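Local coordinates for oxidoreductase, short chain dehydrogenase/reductase family protein (PDB 5FYD) that catalyses the NADPH-dependent reduction of the 7-oxo group of 7-oxolithocholate to ursodeoxycholate, working as a homodimeric short-chain dehydrogenase/reductase with a Rossmann-type fold, at residues Asn115-Thr118 with Phe119-Phe123; Ala158-Ala161 with Phe162-Lys165; Glu168-Ala171 with Cys172-Gly176. All blocks are in the same frame, centred on the assembly; numbering follows the deposited sequence.

Interaction 1 of 3, residues Asn115-Thr118 with Phe119-Phe123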
loop_
_atom_site.group_PDB
_atom_site.type_symbol
_atom_site.label_atom_id
_atom_site.label_comp_id
_atom_site.label_asym_id
_atom_site.label_seq_id
_atom_site.Cartn_x
_atom_site.Cartn_y
_atom_site.Cartn_z
ATOM N N ASN A 115 14.957 -9.959 -5.442
ATOM C CA ASN A 115 14.772 -10.955 -4.389
ATOM C C ASN A 115 15.786 -12.094 -4.444
ATOM O O ASN A 115 15.982 -12.802 -3.441
ATOM C CB ASN A 115 13.344 -11.522 -4.438
ATOM C CG ASN A 115 12.281 -10.441 -4.316
ATOM O OD1 ASN A 115 12.424 -9.476 -3.559
ATOM N ND2 ASN A 115 11.210 -10.603 -5.041
ATOM N N VAL A 116 16.399 -12.291 -5.604
ATOM C CA VAL A 116 17.321 -13.415 -5.834
ATOM C C VAL A 116 18.732 -12.982 -6.219
ATOM O O VAL A 116 19.710 -13.347 -5.538
ATOM C CB VAL A 116 16.751 -14.397 -6.881
ATOM C CG1 VAL A 116 17.710 -15.562 -7.120
ATOM C CG2 VAL A 116 15.391 -14.917 -6.404
ATOM N N VAL A 117 18.879 -12.269 -7.336
ATOM C CA VAL A 117 20.205 -11.998 -7.880
ATOM C C VAL A 117 21.008 -10.965 -7.085
ATOM O O VAL A 117 22.150 -11.250 -6.667
ATOM C CB VAL A 117 20.151 -11.620 -9.371
ATOM C CG1 VAL A 117 21.531 -11.244 -9.901
ATOM C CG2 VAL A 117 19.507 -12.750 -10.178
ATOM N N THR A 118 20.459 -9.762 -6.913
ATOM C CA THR A 118 21.120 -8.754 -6.089
ATOM C C THR A 118 21.292 -9.254 -4.671
ATOM O O THR A 118 22.341 -9.076 -4.083
ATOM C CB THR A 118 20.381 -7.413 -6.089
ATOM O OG1 THR A 118 20.229 -6.959 -7.449
ATOM C CG2 THR A 118 21.149 -6.369 -5.267
ATOM N N PHE A 119 20.261 -9.912 -4.151
ATOM C CA PHE A 119 20.339 -10.583 -2.856
ATOM C C PHE A 119 21.573 -11.485 -2.757
ATOM O O PHE A 119 22.406 -11.294 -1.862
ATOM C CB PHE A 119 19.091 -11.411 -2.585
ATOM C CG PHE A 119 19.291 -12.435 -1.522
ATOM C CD1 PHE A 119 19.521 -12.043 -0.198
ATOM C CD2 PHE A 119 19.322 -13.784 -1.823
ATOM C CE1 PHE A 119 19.723 -12.979 0.786
ATOM C CE2 PHE A 119 19.525 -14.726 -0.825
ATOM C CZ PHE A 119 19.736 -14.324 0.485
ATOM N N LEU A 120 21.684 -12.445 -3.673
ATOM C CA LEU A 120 22.764 -13.419 -3.576
ATOM C C LEU A 120 24.143 -12.805 -3.851
ATOM O O LEU A 120 25.101 -13.210 -3.224
ATOM C CB LEU A 120 22.532 -14.630 -4.476
ATOM C CG LEU A 120 23.402 -15.841 -4.083
ATOM C CD1 LEU A 120 23.097 -16.399 -2.689
ATOM C CD2 LEU A 120 23.241 -16.953 -5.109
ATOM N N LYS A 121 24.240 -11.867 -4.793
ATOM C CA LYS A 121 25.509 -11.183 -5.043
ATOM C C LYS A 121 26.006 -10.534 -3.761
ATOM O O LYS A 121 27.174 -10.689 -3.391
ATOM C CB LYS A 121 25.361 -10.119 -6.145
ATOM C CG LYS A 121 25.277 -10.697 -7.550
ATOM C CD LYS A 121 25.211 -9.579 -8.580
ATOM C CE LYS A 121 25.461 -10.109 -9.980
ATOM N NZ LYS A 121 25.570 -8.950 -10.916
ATOM N N CYS A 122 25.103 -9.827 -3.080
ATOM C CA CYS A 122 25.468 -9.148 -1.849
ATOM C C CYS A 122 25.819 -10.158 -0.780
ATOM O O CYS A 122 26.840 -10.019 -0.114
ATOM C CB CYS A 122 24.355 -8.215 -1.384
ATOM S SG CYS A 122 24.177 -6.762 -2.428
ATOM N N PHE A 123 24.979 -11.173 -0.603
ATOM C CA PHE A 123 25.206 -12.173 0.456
ATOM C C PHE A 123 26.556 -12.864 0.238
ATOM O O PHE A 123 27.333 -13.016 1.172
ATOM C CB PHE A 123 24.099 -13.208 0.422
ATOM C CG PHE A 123 23.913 -14.047 1.674
ATOM C CD1 PHE A 123 24.522 -13.786 2.898
ATOM C CD2 PHE A 123 23.008 -15.109 1.601
ATOM C CE1 PHE A 123 24.282 -14.600 3.991
ATOM C CE2 PHE A 123 22.736 -15.902 2.687
ATOM C CZ PHE A 123 23.374 -15.646 3.891
#
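V116 O takes the N-H of L120 at 2.9 Å, one rung of helix 105-132 in the Rossmann-type fold of the short-chain dehydrogenases. K121 N makes the same kind of bond to V117 O, and the straightest of the set (N-H...O 168°). C122 N follows to T118 O. At 115-117 the helix widens into a pi-type turn, and the buried N115 O has no hydrogen-bond partner in the model. What it meets instead is carbon: F119 CB lies 3.5 Å from N115 O. With CG anti to the backbone N (chi1 162°), the ring of F119 projects outward from the helix, and V116 O lies at its edge, near its plane, 3.8 Å from F119 CD2. The ring then meets Y90 edge-to-face and rests on I163 of helix 154-173. Cutting the ring back to an alanine would be likely to leave Y90 without its edge-to-face partner and open a gap against I163. N115, whose side chain lies close to K160, hands its ND2 to L94 O, a placement consistent with the active-site asparagine of classical short-chain dehydrogenases. T118 OG1 is held by N113 O and by the backbone oxygen of F67, an NADP(+)-binding residue. On the more exposed side, V117 and K121 run side by side: the extended lysine chain passes along the valine, with V117 CG1 4.1 Å from K121 CE.

Interaction 2 of 3, residues Ala158-Ala161 with Phe162-Lys165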
loop_
_atom_site.group_PDB
_atom_site.type_symbol
_atom_site.label_atom_id
_atom_site.label_comp_id
_atom_site.label_asym_id
_atom_site.label_seq_id
_atom_site.Cartn_x
_atom_site.Cartn_y
_atom_site.Cartn_z
ATOM N N ALA A 158 8.028 -16.839 -3.694
ATOM C CA ALA A 158 9.103 -17.634 -4.296
ATOM C C ALA A 158 10.460 -17.013 -3.957
ATOM O O ALA A 158 11.392 -17.710 -3.552
ATOM C CB ALA A 158 8.926 -17.753 -5.804
ATOM N N GLY A 159 10.579 -15.705 -4.179
ATOM C CA GLY A 159 11.789 -14.972 -3.869
ATOM C C GLY A 159 12.099 -14.972 -2.385
ATOM O O GLY A 159 13.256 -15.179 -1.981
ATOM N N LYS A 160 11.076 -14.755 -1.552
ATOM C CA LYS A 160 11.295 -14.778 -0.115
ATOM C C LYS A 160 11.682 -16.177 0.369
ATOM O O LYS A 160 12.484 -16.314 1.290
ATOM C CB LYS A 160 10.098 -14.214 0.656
ATOM C CG LYS A 160 9.943 -12.714 0.518
ATOM C CD LYS A 160 11.258 -12.005 0.844
ATOM C CE LYS A 160 11.114 -10.682 1.536
ATOM N NZ LYS A 160 12.462 -10.071 1.632
ATOM N N ALA A 161 11.162 -17.223 -0.277
ATOM C CA ALA A 161 11.588 -18.592 0.062
ATOM C C ALA A 161 13.045 -18.844 -0.320
ATOM O O ALA A 161 13.779 -19.571 0.374
ATOM C CB ALA A 161 10.684 -19.611 -0.590
ATOM N N PHE A 162 13.469 -18.284 -1.449
ATOM C CA PHE A 162 14.885 -18.374 -1.842
ATOM C C PHE A 162 15.767 -17.753 -0.753
ATOM O O PHE A 162 16.747 -18.357 -0.275
ATOM C CB PHE A 162 15.107 -17.672 -3.178
ATOM C CG PHE A 162 16.482 -17.853 -3.729
ATOM C CD1 PHE A 162 17.520 -17.036 -3.331
ATOM C CD2 PHE A 162 16.734 -18.882 -4.632
ATOM C CE1 PHE A 162 18.791 -17.211 -3.841
ATOM C CE2 PHE A 162 17.985 -19.066 -5.139
ATOM C CZ PHE A 162 19.018 -18.225 -4.760
ATOM N N ILE A 163 15.397 -16.546 -0.325
ATOM C CA ILE A 163 16.150 -15.849 0.725
ATOM C C ILE A 163 16.134 -16.673 2.017
ATOM O O ILE A 163 17.168 -16.835 2.668
ATOM C CB ILE A 163 15.582 -14.437 0.988
ATOM C CG1 ILE A 163 15.830 -13.547 -0.240
ATOM C CG2 ILE A 163 16.163 -13.838 2.265
ATOM C CD1 ILE A 163 15.119 -12.216 -0.226
ATOM N N LEU A 164 14.960 -17.205 2.368
ATOM C CA LEU A 164 14.820 -18.003 3.590
ATOM C C LEU A 164 15.764 -19.215 3.553
ATOM O O LEU A 164 16.615 -19.401 4.436
ATOM C CB LEU A 164 13.383 -18.473 3.745
ATOM C CG LEU A 164 13.065 -19.409 4.906
ATOM C CD1 LEU A 164 13.371 -18.843 6.285
ATOM C CD2 LEU A 164 11.608 -19.799 4.786
ATOM N N LYS A 165 15.600 -20.035 2.540
ATOM C CA LYS A 165 16.358 -21.284 2.484
ATOM C C LYS A 165 17.862 -21.075 2.277
ATOM O O LYS A 165 18.675 -21.828 2.845
ATOM C CB LYS A 165 15.775 -22.243 1.449
ATOM C CG LYS A 165 14.344 -22.696 1.736
ATOM C CD LYS A 165 14.198 -23.511 3.006
ATOM C CE LYS A 165 12.831 -23.321 3.647
ATOM N NZ LYS A 165 12.814 -23.891 4.990
#
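I163 lies along K160 on the inner side of helix 154-173, and its side chain can be followed outward atom by atom. I163 CB sits 3.6 Å from K160 O. Because CG1 is turned beside the backbone N (chi1 -67°), it folds back over the preceding turn, where I163 CG1 comes within 3.5 Å of G159 O. The chain then runs on extended to its tip, and I163 CD1 lies 3.9 Å from K160 NZ and 4.0 Å from K160 CD, an apolar methyl set beside CD and the amine of the lysine. K160 itself is bent at chi2 and chi3, and its NZ donates to V141 O on strand 136-143, close to S143. That bond and the isoleucine alongside probably limit how far the amine can swing. The backbone is tied to the same strand: K160 O accepts two donors, L164 N at 2.8 Å and the hydroxyl of S142. Successive i to i+4 bonds continue the helix, ending here with K165 N to A161 O, nearly straight at 174°. Around the helix, F162 leans on V116 and F119 of helix 105-132, L164 on V183 and T185 of strand 179-186, and the bent chain of K165 reaches a salt bridge with E168. One turn separates Y156, the inferred proton acceptor, from K160, which by analogy with relatives lowers the tyrosine's pKa: the Tyr-x-x-x-Lys signature of the short-chain dehydrogenase/reductase active site.

Interaction 3 of 3, residues Glu168-Ala171 with Cys172-Gly176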
loop_
_atom_site.group_PDB
_atom_site.type_symbol
_atom_site.label_atom_id
_atom_site.label_comp_id
_atom_site.label_asym_id
_atom_site.label_seq_id
_atom_site.Cartn_x
_atom_site.Cartn_y
_atom_site.Cartn_z
ATOM N N GLU A 168 19.069 -19.877 5.750
ATOM C CA GLU A 168 19.048 -21.002 6.694
ATOM C C GLU A 168 20.279 -21.870 6.506
ATOM O O GLU A 168 20.928 -22.239 7.473
ATOM C CB GLU A 168 17.780 -21.845 6.551
ATOM C CG GLU A 168 16.514 -21.155 7.060
ATOM C CD GLU A 168 15.264 -22.005 6.944
ATOM O OE1 GLU A 168 15.143 -22.813 6.001
ATOM O OE2 GLU A 168 14.361 -21.868 7.796
ATOM N N ALA A 169 20.601 -22.162 5.249
ATOM C CA ALA A 169 21.772 -22.987 4.920
ATOM C C ALA A 169 23.049 -22.353 5.430
ATOM O O ALA A 169 23.830 -23.007 6.133
ATOM C CB ALA A 169 21.852 -23.204 3.430
ATOM N N VAL A 170 23.223 -21.074 5.127
ATOM C CA VAL A 170 24.429 -20.331 5.509
ATOM C C VAL A 170 24.513 -20.149 7.027
ATOM O O VAL A 170 25.609 -20.226 7.601
ATOM C CB VAL A 170 24.529 -18.978 4.756
ATOM C CG1 VAL A 170 25.685 -18.127 5.264
ATOM C CG2 VAL A 170 24.679 -19.217 3.270
ATOM N N ALA A 171 23.371 -19.944 7.680
ATOM C CA ALA A 171 23.312 -19.847 9.144
ATOM C C ALA A 171 23.900 -21.097 9.797
ATOM O O ALA A 171 24.730 -20.994 10.705
ATOM C CB ALA A 171 21.895 -19.578 9.632
ATOM N N CYS A 172 23.530 -22.257 9.265
ATOM C CA CYS A 172 24.078 -23.531 9.730
ATOM C C CYS A 172 25.577 -23.661 9.439
ATOM O O CYS A 172 26.374 -24.072 10.311
ATOM C CB CYS A 172 23.319 -24.660 9.076
ATOM S SG CYS A 172 23.721 -26.256 9.791
ATOM N N GLU A 173 25.972 -23.321 8.220
ATOM C CA GLU A 173 27.393 -23.318 7.842
ATOM C C GLU A 173 28.257 -22.476 8.780
ATOM O O GLU A 173 29.438 -22.793 8.978
ATOM C CB GLU A 173 27.578 -22.783 6.423
ATOM C CG GLU A 173 26.984 -23.646 5.333
ATOM C CD GLU A 173 26.854 -22.952 3.985
ATOM O OE1 GLU A 173 27.461 -21.869 3.736
ATOM O OE2 GLU A 173 26.123 -23.514 3.134
ATOM N N CYS A 174 27.695 -21.394 9.334
ATOM C CA CYS A 174 28.464 -20.467 10.150
ATOM C C CYS A 174 28.497 -20.822 11.633
ATOM O O CYS A 174 29.196 -20.151 12.386
ATOM C CB CYS A 174 27.949 -19.041 9.991
ATOM S SG CYS A 174 28.301 -18.350 8.376
ATOM N N GLU A 175 27.745 -21.833 12.054
ATOM C CA GLU A 175 27.767 -22.255 13.458
ATOM C C GLU A 175 29.165 -22.699 13.836
ATOM O O GLU A 175 29.778 -23.483 13.128
ATOM C CB GLU A 175 26.779 -23.394 13.727
ATOM C CG GLU A 175 25.345 -22.939 13.662
ATOM C CD GLU A 175 24.419 -23.784 14.524
ATOM O OE1 GLU A 175 24.111 -24.914 14.109
ATOM O OE2 GLU A 175 23.996 -23.304 15.597
ATOM N N GLY A 176 29.675 -22.165 14.935
ATOM C CA GLY A 176 31.027 -22.470 15.365
ATOM C C GLY A 176 32.102 -21.722 14.613
ATOM O O GLY A 176 33.280 -22.065 14.731
#
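This is local helix packing, i to i+3 and i to i+4, near the C-terminal end of helix 154-173, where the chain prepares to turn into strand 179-186. C172 N and E173 N still bond regularly to E168 O and A169 O. At C174 the pattern changes. Its N-H is shared between V170 O at 3.0 Å, with a bent angle of 133°, and A171 O in a weak bond of 3.3 Å; E175 N then turns to C172 O. On the buried side V170 CG1 meets C174 SG at 4.1 Å; with chi1 -70°, which puts C174 SG beside its own backbone N, the sulfur points back to the valine one turn earlier. M127 of helix 105-132 packs on both residues. Across the more open side E173 folds over the preceding turn, E173 CG 3.3 Å from A169 O, and its carboxylate passes V170, with E173 OE1 3.9 Å from V170 CG2. E168 directs its carboxylate instead to K165 and S230. The chemistry is thus divided: V170 and the sulfur of C174 face helix 105-132, and C174 also strand 179-186, while the carboxylate of E173 stays on the exposed surface. Dispersion probably contributes much of what holds the valine and the sulfur together.

Overall arrangement
Followed from the N terminus, the three contacts come in series; each lies within two or three turns and joins residues about one turn apart, so none encloses a long loop and none nests within or crosses another. Interaction 1 belongs to helix 105-132; the chain then runs through strand 136-143 before returning as helix 154-173, which carries interaction 2 and, shortly after it, interaction 3. The two helices lie side by side against the parallel sheet. Residues 115-119 meet 159-163 near the active-site end, with N115 O 3.3 Å from I163 CG1 and N115 CB 3.8 Å from G159 CA. Further along, F123 CZ touches V170 CB at 3.6 Å, joining interaction 1 to interaction 3.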